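Side-chain contacts in Phospholipase/Carboxylesterase (PDB 4H0C), which probably hydrolyses carboxylic esters, perhaps including the palmitoyl groups of acylated proteins, as a member of the alpha/beta hydrolase superfamily: residues G32-D37 against T58-Y63; A90-Q95 against E100-A105; G127-T132 against Q202-T207; L140-Y145 against V174-D179. All coordinates share one frame; numbering follows the deposited sequence.

Interaction 1. Residues G32-D37 against T58-Y63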
# COMPACT_ATOMS: atom_id res chain seq x y z
N GLY A 32 -2.03 1.24 14.42
CA GLY A 32 -2.61 2.16 15.40
C GLY A 32 -3.26 3.39 14.78
O GLY A 32 -3.69 4.30 15.49
N GLY A 33 -3.35 3.41 13.45
CA GLY A 33 -3.81 4.58 12.72
C GLY A 33 -5.25 4.47 12.30
O GLY A 33 -5.94 3.49 12.62
N THR A 34 -5.73 5.49 11.59
CA THR A 34 -7.13 5.50 11.16
C THR A 34 -7.25 5.90 9.73
O THR A 34 -6.37 6.58 9.18
CB THR A 34 -8.02 6.45 12.02
OG1 THR A 34 -7.62 7.81 11.80
CG2 THR A 34 -7.92 6.13 13.52
N ALA A 35 -8.37 5.50 9.11
CA ALA A 35 -8.68 5.94 7.76
C ALA A 35 -8.75 7.47 7.63
O ALA A 35 -8.21 8.05 6.66
CB ALA A 35 -9.98 5.32 7.30
N ALA A 36 -9.41 8.12 8.60
CA ALA A 36 -9.51 9.60 8.57
C ALA A 36 -8.13 10.26 8.57
O ALA A 36 -7.93 11.27 7.89
CB ALA A 36 -10.37 10.13 9.72
N ASP A 37 -7.20 9.69 9.35
CA ASP A 37 -5.80 10.12 9.41
C ASP A 37 -5.21 10.11 8.01
O ASP A 37 -4.87 11.16 7.45
CB ASP A 37 -4.95 9.19 10.29
CG ASP A 37 -5.21 9.36 11.78
OD1 ASP A 37 -5.63 10.45 12.20
OD2 ASP A 37 -4.96 8.38 12.53
N THR A 58 -9.77 -3.12 11.63
CA THR A 58 -10.25 -3.54 12.93
C THR A 58 -9.04 -3.57 13.85
O THR A 58 -7.95 -3.92 13.42
CB THR A 58 -10.93 -4.92 12.81
OG1 THR A 58 -12.12 -4.75 12.03
CG2 THR A 58 -11.31 -5.50 14.18
N ASN A 59 -9.24 -3.13 15.10
CA ASN A 59 -8.16 -2.95 16.09
C ASN A 59 -7.13 -1.89 15.67
O ASN A 59 -6.03 -1.80 16.27
CB ASN A 59 -7.50 -4.28 16.42
CG ASN A 59 -8.47 -5.26 17.08
OD1 ASN A 59 -9.29 -4.85 17.90
ND2 ASN A 59 -8.36 -6.55 16.74
N ASN A 60 -7.50 -1.07 14.68
CA ASN A 60 -6.60 -0.07 14.09
C ASN A 60 -5.27 -0.68 13.66
O ASN A 60 -4.24 -0.00 13.64
CB ASN A 60 -6.33 1.09 15.06
CG ASN A 60 -7.53 1.98 15.29
OD1 ASN A 60 -8.58 1.83 14.69
ND2 ASN A 60 -7.36 2.94 16.18
N SER A 61 -5.28 -1.97 13.31
CA SER A 61 -4.06 -2.66 12.93
C SER A 61 -4.37 -3.79 11.96
O SER A 61 -5.19 -4.68 12.27
CB SER A 61 -3.35 -3.20 14.18
OG SER A 61 -2.18 -3.95 13.82
N TRP A 62 -3.72 -3.75 10.79
CA TRP A 62 -3.92 -4.78 9.74
C TRP A 62 -3.59 -6.19 10.17
O TRP A 62 -4.27 -7.14 9.77
CB TRP A 62 -3.23 -4.39 8.44
CG TRP A 62 -3.75 -3.07 7.92
CD1 TRP A 62 -3.06 -1.86 7.79
CD2 TRP A 62 -5.10 -2.80 7.44
NE1 TRP A 62 -3.88 -0.89 7.28
CE2 TRP A 62 -5.14 -1.38 7.07
CE3 TRP A 62 -6.26 -3.56 7.33
CZ2 TRP A 62 -6.30 -0.78 6.57
CZ3 TRP A 62 -7.41 -2.96 6.83
CH2 TRP A 62 -7.43 -1.59 6.47
N TYR A 63 -2.55 -6.34 10.97
CA TYR A 63 -2.13 -7.67 11.44
C TYR A 63 -1.30 -7.43 12.71
O TYR A 63 -0.68 -6.36 12.85
CB TYR A 63 -1.32 -8.43 10.33
CG TYR A 63 -0.30 -7.56 9.63
CD1 TYR A 63 0.96 -7.32 10.22
CD2 TYR A 63 -0.58 -6.94 8.41
CE1 TYR A 63 1.89 -6.49 9.60
CE2 TYR A 63 0.36 -6.16 7.77
CZ TYR A 63 1.58 -5.91 8.39
OH TYR A 63 2.49 -5.10 7.79
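Gly32 and Asn60 meet backbone to backbone, a worked example of two turns joined by one short polar link. Gly32 N donates to Asn60 O over 2.7 Å, and the N-H...O angle of 134° leaves the bond clearly bent. Gly32 has a positive phi, a backbone shape that favours glycine.

The remaining contact is van der Waals. Asn60 brings its CB to 3.4 Å from Gly33 O, and its amide runs on past that carbonyl without bonding to it. Alongside, the Thr34 methyl CG2 reaches Asn60 ND2 at 4.2 Å, the two side chains pointing the same way.

Thr34 also forms a capping box with Asp37. With chi1 at 66°, Thr34 turns OG1 to the start of helix 35-39, where it accepts from Asp37 N at 3.1 Å. The return bond, from Thr34 N to Asp37 OD2, is weak and doubtful, because Asp37 has two conformers. With an alanine in place of Thr34, Asp37 N would probably lose its side-chain cap and the Asn60 amide its methyl neighbour.

The contact is at the surface, where the turn leading into helix 35-39 meets the loop between strand 50-55 and helix 77-94. Nearby, Ala35 packs on Ala54 of that strand, while Trp62 stacks on His29 and reaches Leu84 of helix 77-94 and Leu113 of helix 109-120.

Interaction 2. Residues A90-Q95 against E100-A105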
# COMPACT_ATOMS: atom_id res chain seq x y z
N ALA A 90 -12.61 -3.99 -5.97
CA ALA A 90 -13.80 -4.46 -6.68
C ALA A 90 -14.90 -3.40 -6.73
O ALA A 90 -15.53 -3.20 -7.77
CB ALA A 90 -14.34 -5.74 -6.03
N GLU A 91 -15.13 -2.71 -5.62
CA GLU A 91 -16.14 -1.63 -5.59
C GLU A 91 -15.82 -0.51 -6.59
O GLU A 91 -16.68 -0.07 -7.37
CB GLU A 91 -16.30 -1.05 -4.18
CG GLU A 91 -17.03 -1.99 -3.22
CD GLU A 91 -17.36 -1.35 -1.88
OE1 GLU A 91 -17.60 -2.11 -0.91
OE2 GLU A 91 -17.37 -0.10 -1.77
N ILE A 92 -14.55 -0.09 -6.59
CA ILE A 92 -14.08 0.94 -7.51
C ILE A 92 -14.31 0.52 -8.96
O ILE A 92 -14.87 1.30 -9.77
CB ILE A 92 -12.61 1.31 -7.25
CG1 ILE A 92 -12.50 1.94 -5.87
CG2 ILE A 92 -12.11 2.32 -8.30
CD1 ILE A 92 -11.09 2.02 -5.30
N GLU A 93 -13.92 -0.71 -9.30
CA GLU A 93 -14.12 -1.17 -10.67
C GLU A 93 -15.61 -1.24 -11.01
O GLU A 93 -15.98 -0.93 -12.13
CB GLU A 93 -13.44 -2.52 -10.92
CG GLU A 93 -11.92 -2.44 -10.81
CD GLU A 93 -11.26 -3.79 -11.05
OE1 GLU A 93 -10.94 -4.48 -10.08
OE2 GLU A 93 -11.09 -4.17 -12.22
N ALA A 94 -16.46 -1.60 -10.04
CA ALA A 94 -17.91 -1.65 -10.30
C ALA A 94 -18.52 -0.25 -10.49
O ALA A 94 -19.61 -0.13 -11.07
CB ALA A 94 -18.64 -2.43 -9.21
N GLN A 95 -17.83 0.78 -10.01
CA GLN A 95 -18.26 2.18 -10.20
C GLN A 95 -17.77 2.69 -11.53
O GLN A 95 -18.03 3.84 -11.88
CB GLN A 95 -17.70 3.10 -9.11
CG GLN A 95 -18.02 2.72 -7.67
CD GLN A 95 -19.42 3.12 -7.25
OE1 GLN A 95 -20.20 3.68 -8.04
NE2 GLN A 95 -19.75 2.84 -5.99
N GLU A 100 -6.37 0.30 -14.26
CA GLU A 100 -5.27 1.14 -14.75
C GLU A 100 -5.35 2.62 -14.34
O GLU A 100 -4.37 3.37 -14.51
CB GLU A 100 -5.08 1.00 -16.27
CG GLU A 100 -6.16 1.65 -17.08
CD GLU A 100 -5.82 1.71 -18.55
OE1 GLU A 100 -4.76 1.17 -18.95
OE2 GLU A 100 -6.61 2.32 -19.30
N GLN A 101 -6.50 3.02 -13.76
CA GLN A 101 -6.70 4.34 -13.19
C GLN A 101 -6.84 4.26 -11.67
O GLN A 101 -7.29 5.22 -11.04
CB GLN A 101 -7.95 5.02 -13.77
CG GLN A 101 -7.90 5.29 -15.27
CD GLN A 101 -6.67 6.08 -15.69
OE1 GLN A 101 -6.15 6.91 -14.94
NE2 GLN A 101 -6.21 5.84 -16.91
N ILE A 102 -6.46 3.11 -11.08
CA ILE A 102 -6.53 2.94 -9.62
C ILE A 102 -5.11 3.00 -9.08
O ILE A 102 -4.20 2.31 -9.59
CB ILE A 102 -7.25 1.63 -9.17
CG1 ILE A 102 -8.71 1.61 -9.64
CG2 ILE A 102 -7.19 1.52 -7.64
CD1 ILE A 102 -9.43 0.27 -9.45
N TYR A 103 -4.93 3.88 -8.10
CA TYR A 103 -3.65 4.11 -7.43
C TYR A 103 -3.72 3.56 -6.02
O TYR A 103 -4.81 3.39 -5.47
CB TYR A 103 -3.36 5.61 -7.39
CG TYR A 103 -3.17 6.21 -8.76
CD1 TYR A 103 -4.25 6.38 -9.65
CD2 TYR A 103 -1.90 6.59 -9.19
CE1 TYR A 103 -4.06 6.94 -10.91
CE2 TYR A 103 -1.71 7.16 -10.44
CZ TYR A 103 -2.78 7.33 -11.30
OH TYR A 103 -2.54 7.87 -12.56
N PHE A 104 -2.56 3.26 -5.44
CA PHE A 104 -2.49 2.80 -4.04
C PHE A 104 -1.45 3.62 -3.29
O PHE A 104 -0.38 3.95 -3.84
CB PHE A 104 -2.08 1.32 -3.94
CG PHE A 104 -3.05 0.37 -4.59
CD1 PHE A 104 -3.08 0.23 -5.98
CD2 PHE A 104 -3.92 -0.38 -3.82
CE1 PHE A 104 -3.97 -0.64 -6.58
CE2 PHE A 104 -4.82 -1.27 -4.43
CZ PHE A 104 -4.85 -1.39 -5.81
N ALA A 105 -1.76 3.96 -2.04
CA ALA A 105 -0.81 4.70 -1.20
C ALA A 105 -0.89 4.20 0.22
O ALA A 105 -1.98 4.09 0.79
CB ALA A 105 -1.08 6.20 -1.28
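Ile92 and Ile102 both hold CG1 beside the backbone N and CG2 anti to it (chi1 -65° and -61°), and in Ile92 this turns the CG2 methyl to the strand. On Ile102 the chain then runs out extended, chi2 170°, and carries CD1 across to the helix. The two side chains cross obliquely, a methyl branch of one lying against the long arm of the other.

Ile92 CG2 is 3.6 Å from Ile102 CD1. The same methyl is nearly as close to the next carbon back, Ile102 CG1, at 3.7 Å, so it rests along the end of the arm and not merely on its last atom. Ile92 CB adds a looser contact with CD1.

The second partner of that terminal methyl is the aliphatic part of Glu93, which passes at about a right angle to Ile102. Glu93 CG stands 3.9 Å from Ile102 CD1, and the extended chain beyond CG bears the carboxylate onward to a salt bridge with Arg123. One glutamate thus serves two purposes: its methylene covers a buried isoleucine while its charge is paired elsewhere.

The contact lies at the C-terminal end of helix 77-94, whose chain turns back through a short loop into strand 102-107. Ile97 of that loop touches both isoleucines. Ile92 also packs on Ala24 and Val26 of strand 23-28, the neighbour of 102-107 in the sheet, and on Tyr53 of strand 50-55. Helix 77-94 is the connection of a beta-alpha-beta crossover from strand 50-55 to strand 102-107, with strand 23-28 between them.

Interaction 3. Residues G127-T132 against Q202-T207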
# COMPACT_ATOMS: atom_id res chain seq x y z
N GLY A 127 -0.70 3.57 -10.32
CA GLY A 127 0.57 3.79 -9.64
C GLY A 127 0.47 3.26 -8.23
O GLY A 127 -0.64 3.11 -7.69
N ILE A 128 1.62 2.96 -7.62
CA ILE A 128 1.65 2.37 -6.29
C ILE A 128 2.69 3.11 -5.46
O ILE A 128 3.83 3.25 -5.89
CB ILE A 128 1.99 0.86 -6.37
CG1 ILE A 128 0.89 0.11 -7.15
CG2 ILE A 128 2.15 0.28 -4.97
CD1 ILE A 128 1.26 -1.29 -7.62
N ILE A 129 2.28 3.62 -4.30
CA ILE A 129 3.17 4.38 -3.43
C ILE A 129 3.30 3.68 -2.09
O ILE A 129 2.32 3.54 -1.34
CB ILE A 129 2.60 5.80 -3.22
CG1 ILE A 129 2.40 6.51 -4.57
CG2 ILE A 129 3.51 6.58 -2.30
CD1 ILE A 129 1.32 7.57 -4.50
N ALA A 130 4.50 3.19 -1.79
CA ALA A 130 4.76 2.45 -0.56
C ALA A 130 5.78 3.20 0.29
O ALA A 130 7.00 3.00 0.16
CB ALA A 130 5.23 1.04 -0.87
N PHE A 131 5.27 4.10 1.14
CA PHE A 131 6.14 4.86 2.05
C PHE A 131 6.56 3.96 3.20
O PHE A 131 5.75 3.65 4.08
CB PHE A 131 5.42 6.09 2.64
CG PHE A 131 5.03 7.15 1.64
CD1 PHE A 131 5.99 7.81 0.88
CD2 PHE A 131 3.68 7.53 1.51
CE1 PHE A 131 5.61 8.82 -0.01
CE2 PHE A 131 3.31 8.53 0.64
CZ PHE A 131 4.27 9.18 -0.14
N THR A 132 7.84 3.58 3.21
CA THR A 132 8.44 2.75 4.27
C THR A 132 7.73 1.41 4.48
O THR A 132 7.09 1.16 5.52
CB THR A 132 8.58 3.52 5.59
OG1 THR A 132 9.16 4.81 5.29
CG2 THR A 132 9.52 2.76 6.60
N GLN A 202 7.21 15.32 -2.42
CA GLN A 202 7.49 16.04 -3.67
C GLN A 202 7.83 15.05 -4.78
O GLN A 202 7.40 15.22 -5.93
CB GLN A 202 8.70 16.96 -3.56
CG GLN A 202 8.65 18.07 -2.53
CD GLN A 202 9.89 18.97 -2.64
OE1 GLN A 202 10.72 19.03 -1.72
NE2 GLN A 202 10.02 19.67 -3.77
N LEU A 203 8.64 14.06 -4.43
CA LEU A 203 9.09 13.09 -5.42
C LEU A 203 7.91 12.31 -5.97
O LEU A 203 7.81 12.11 -7.19
CB LEU A 203 10.17 12.17 -4.87
CG LEU A 203 10.82 11.25 -5.90
CD1 LEU A 203 11.27 11.99 -7.15
CD2 LEU A 203 11.98 10.53 -5.21
N VAL A 204 7.01 11.89 -5.08
CA VAL A 204 5.83 11.15 -5.52
C VAL A 204 4.95 12.05 -6.40
O VAL A 204 4.41 11.62 -7.42
CB VAL A 204 5.06 10.55 -4.32
CG1 VAL A 204 3.67 10.13 -4.74
CG2 VAL A 204 5.83 9.35 -3.78
N ASN A 205 4.82 13.32 -6.01
CA ASN A 205 3.97 14.24 -6.79
C ASN A 205 4.49 14.50 -8.20
O ASN A 205 3.70 14.70 -9.11
CB ASN A 205 3.80 15.57 -6.05
CG ASN A 205 2.87 15.46 -4.86
OD1 ASN A 205 2.10 14.49 -4.74
ND2 ASN A 205 2.93 16.45 -3.98
N ASN A 206 5.82 14.48 -8.35
CA ASN A 206 6.47 14.74 -9.64
C ASN A 206 6.69 13.50 -10.50
O ASN A 206 7.15 13.61 -11.64
CB ASN A 206 7.80 15.45 -9.43
CG ASN A 206 7.63 16.84 -8.85
OD1 ASN A 206 6.76 17.61 -9.27
ND2 ASN A 206 8.46 17.17 -7.88
N THR A 207 6.34 12.33 -9.96
CA THR A 207 6.53 11.07 -10.67
C THR A 207 5.23 10.28 -10.73
O THR A 207 4.46 10.42 -11.70
CB THR A 207 7.68 10.23 -10.05
OG1 THR A 207 7.41 9.93 -8.67
CG2 THR A 207 9.02 11.00 -10.16
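Helix-on-sheet packing of the alpha/beta hydrolase fold brings Val204 of helix 198-206 down on Ile129 and Phe131 of strand 127-131. One valine methyl meets Ile129 alone, the other both residues. Val204 CG1 and Ile129 CD1 meet tip to tip at 3.5 Å, tighter than a usual carbon contact. CG1 is anti to the backbone N (chi1 165°), which leaves CG2 beside that N and directed obliquely at the Phe131 ring, 3.8 Å from CE1. CG2 also touches Ile129 CG2, which itself lies over one face of the Phe131 ring, 3.4 Å above its plane and toward the rim. Cut back to an alanine, Val204 would lose both methyls, which would probably open a gap against Ile129 and Phe131.

Further on, Thr207 OG1 donates to Leu203 O at 2.7 Å, which ties Thr207 back to the backbone of Leu203. Ile208 and Lys210, just beyond, bind a sodium ion. Phe155 of strand 153-160 meets Val204 too, so the helix spans two adjacent parallel strands. Such a C-terminal helix laid on the central sheet, after the loop carrying the probable catalytic residue His194, is characteristic of alpha/beta hydrolases.

Interaction 4. Residues L140-Y145 against V174-D179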
# COMPACT_ATOMS: atom_id res chain seq x y z
N LEU A 140 10.06 -14.78 2.22
CA LEU A 140 9.23 -14.39 1.08
C LEU A 140 8.67 -15.66 0.46
O LEU A 140 9.40 -16.61 0.21
CB LEU A 140 10.03 -13.62 0.05
CG LEU A 140 10.63 -12.30 0.56
CD1 LEU A 140 11.83 -11.88 -0.27
CD2 LEU A 140 9.57 -11.22 0.61
N ALA A 141 7.36 -15.67 0.23
CA ALA A 141 6.70 -16.79 -0.41
C ALA A 141 6.36 -16.38 -1.84
O ALA A 141 5.26 -15.87 -2.11
CB ALA A 141 5.44 -17.17 0.37
N ILE A 142 7.30 -16.60 -2.77
CA ILE A 142 7.16 -16.10 -4.14
C ILE A 142 5.95 -16.70 -4.84
O ILE A 142 5.38 -16.09 -5.77
CB ILE A 142 8.44 -16.35 -5.01
CG1 ILE A 142 9.69 -15.90 -4.27
CG2 ILE A 142 8.35 -15.65 -6.37
CD1 ILE A 142 9.70 -14.44 -3.92
N GLY A 143 5.54 -17.90 -4.39
CA GLY A 143 4.43 -18.58 -5.02
C GLY A 143 3.10 -17.87 -4.90
O GLY A 143 2.16 -18.19 -5.65
N ASN A 144 3.01 -16.91 -3.97
CA ASN A 144 1.83 -16.06 -3.80
C ASN A 144 1.72 -14.90 -4.79
O ASN A 144 0.64 -14.28 -4.91
CB ASN A 144 1.77 -15.50 -2.38
CG ASN A 144 1.51 -16.57 -1.34
OD1 ASN A 144 0.96 -17.65 -1.63
ND2 ASN A 144 1.90 -16.29 -0.13
N TYR A 145 2.81 -14.62 -5.50
CA TYR A 145 2.88 -13.43 -6.32
C TYR A 145 2.58 -13.76 -7.76
O TYR A 145 3.27 -14.58 -8.38
CB TYR A 145 4.22 -12.73 -6.16
CG TYR A 145 4.51 -12.32 -4.74
CD1 TYR A 145 3.49 -11.75 -3.94
CD2 TYR A 145 5.77 -12.54 -4.15
CE1 TYR A 145 3.73 -11.39 -2.62
CE2 TYR A 145 6.02 -12.16 -2.85
CZ TYR A 145 5.00 -11.59 -2.08
OH TYR A 145 5.28 -11.24 -0.79
N VAL A 174 11.96 -4.78 -4.11
CA VAL A 174 12.27 -4.16 -5.40
C VAL A 174 12.60 -5.23 -6.47
O VAL A 174 12.09 -5.19 -7.62
CB VAL A 174 13.43 -3.13 -5.25
CG1 VAL A 174 13.90 -2.61 -6.60
CG2 VAL A 174 13.00 -1.97 -4.34
N THR A 175 13.43 -6.19 -6.10
CA THR A 175 13.81 -7.25 -7.03
C THR A 175 12.58 -8.01 -7.54
O THR A 175 12.45 -8.24 -8.74
CB THR A 175 14.86 -8.19 -6.42
OG1 THR A 175 16.02 -7.43 -6.10
CG2 THR A 175 15.23 -9.28 -7.41
N ILE A 176 11.67 -8.32 -6.63
CA ILE A 176 10.45 -9.06 -7.01
C ILE A 176 9.55 -8.18 -7.88
O ILE A 176 9.03 -8.64 -8.92
CB ILE A 176 9.70 -9.55 -5.76
CG1 ILE A 176 10.47 -10.72 -5.13
CG2 ILE A 176 8.29 -10.00 -6.12
CD1 ILE A 176 10.09 -11.06 -3.70
N LEU A 177 9.36 -6.93 -7.47
CA LEU A 177 8.54 -5.97 -8.26
C LEU A 177 9.10 -5.78 -9.66
O LEU A 177 8.35 -5.78 -10.65
CB LEU A 177 8.47 -4.60 -7.55
CG LEU A 177 7.67 -4.54 -6.24
CD1 LEU A 177 8.06 -3.31 -5.43
CD2 LEU A 177 6.19 -4.51 -6.53
N GLU A 178 10.42 -5.66 -9.75
CA GLU A 178 11.06 -5.50 -11.08
C GLU A 178 10.90 -6.74 -11.95
O GLU A 178 10.54 -6.64 -13.13
CB GLU A 178 12.52 -5.09 -10.94
CG GLU A 178 12.66 -3.63 -10.49
CD GLU A 178 14.10 -3.15 -10.43
OE1 GLU A 178 15.01 -3.97 -10.21
OE2 GLU A 178 14.31 -1.92 -10.62
N ASP A 179 11.07 -7.91 -11.35
CA ASP A 179 10.80 -9.18 -12.05
C ASP A 179 9.38 -9.30 -12.58
O ASP A 179 9.15 -9.91 -13.64
CB ASP A 179 11.18 -10.38 -11.17
CG ASP A 179 12.68 -10.64 -11.15
OD1 ASP A 179 13.42 -10.06 -12.00
OD2 ASP A 179 13.13 -11.42 -10.29
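The ring of Tyr145 meets Ile176 obliquely, CD2 lying 4.1 Å from the methyl CG2, with the two side chains at about a right angle. Over one face of this ring, toward its rim, stands Ala141 O, 3.8 Å above the plane. The phenol oxygen is hydrogen-bonded to Glu116 of helix 109-120, which fixes the far end of the side chain.

Ile176 is shared by three residues of the loop. Its chain extends beyond CG1, so that CD1 projects from helix 167-179 to meet Leu140 and Ile142, which approach it from different sides. Ile142 CD1 comes to 3.4 Å from Ile176 CD1, closer than carbons usually pack. The bent chain of Ile142, chi2 -60°, turns its CD1 in toward the helix. Leu140 CD1 makes the easier contact, 3.9 Å from Ile176 CD1, its side chain sliding past in the opposite direction.

Ile142 opens the short 3-10 segment 142-144 and Tyr145 follows it, so both can reach Ile176; Leu135 adds to the cover of Tyr145 and Ile176. Next along the helix, Leu177 packs on Val154 and Val184 of the sheet. Helix 167-179 is the connecting helix of a beta-alpha-beta unit between the parallel strands 153-160 and 183-190.

From the N terminus, interaction 1 closes first, bringing the turn before helix 35-39 to the loop that follows strand 50-55. Interaction 2 comes next in series, a short return from the end of helix 77-94 into strand 102-107. Interaction 3 closes the longest loop, from strand 127-131 to the C-terminal helix 198-206, and interaction 4 is nested inside it, fastening the 140-145 loop to helix 167-179. Interactions 2 and 3 touch directly, since strands 102-107 and 127-131 are neighbours in the sheet and probably bonded from Phe104 O to Ile129 N. Interactions 1 and 4 lie on opposite sides of the chain's centre, their own centres 26 Å apart.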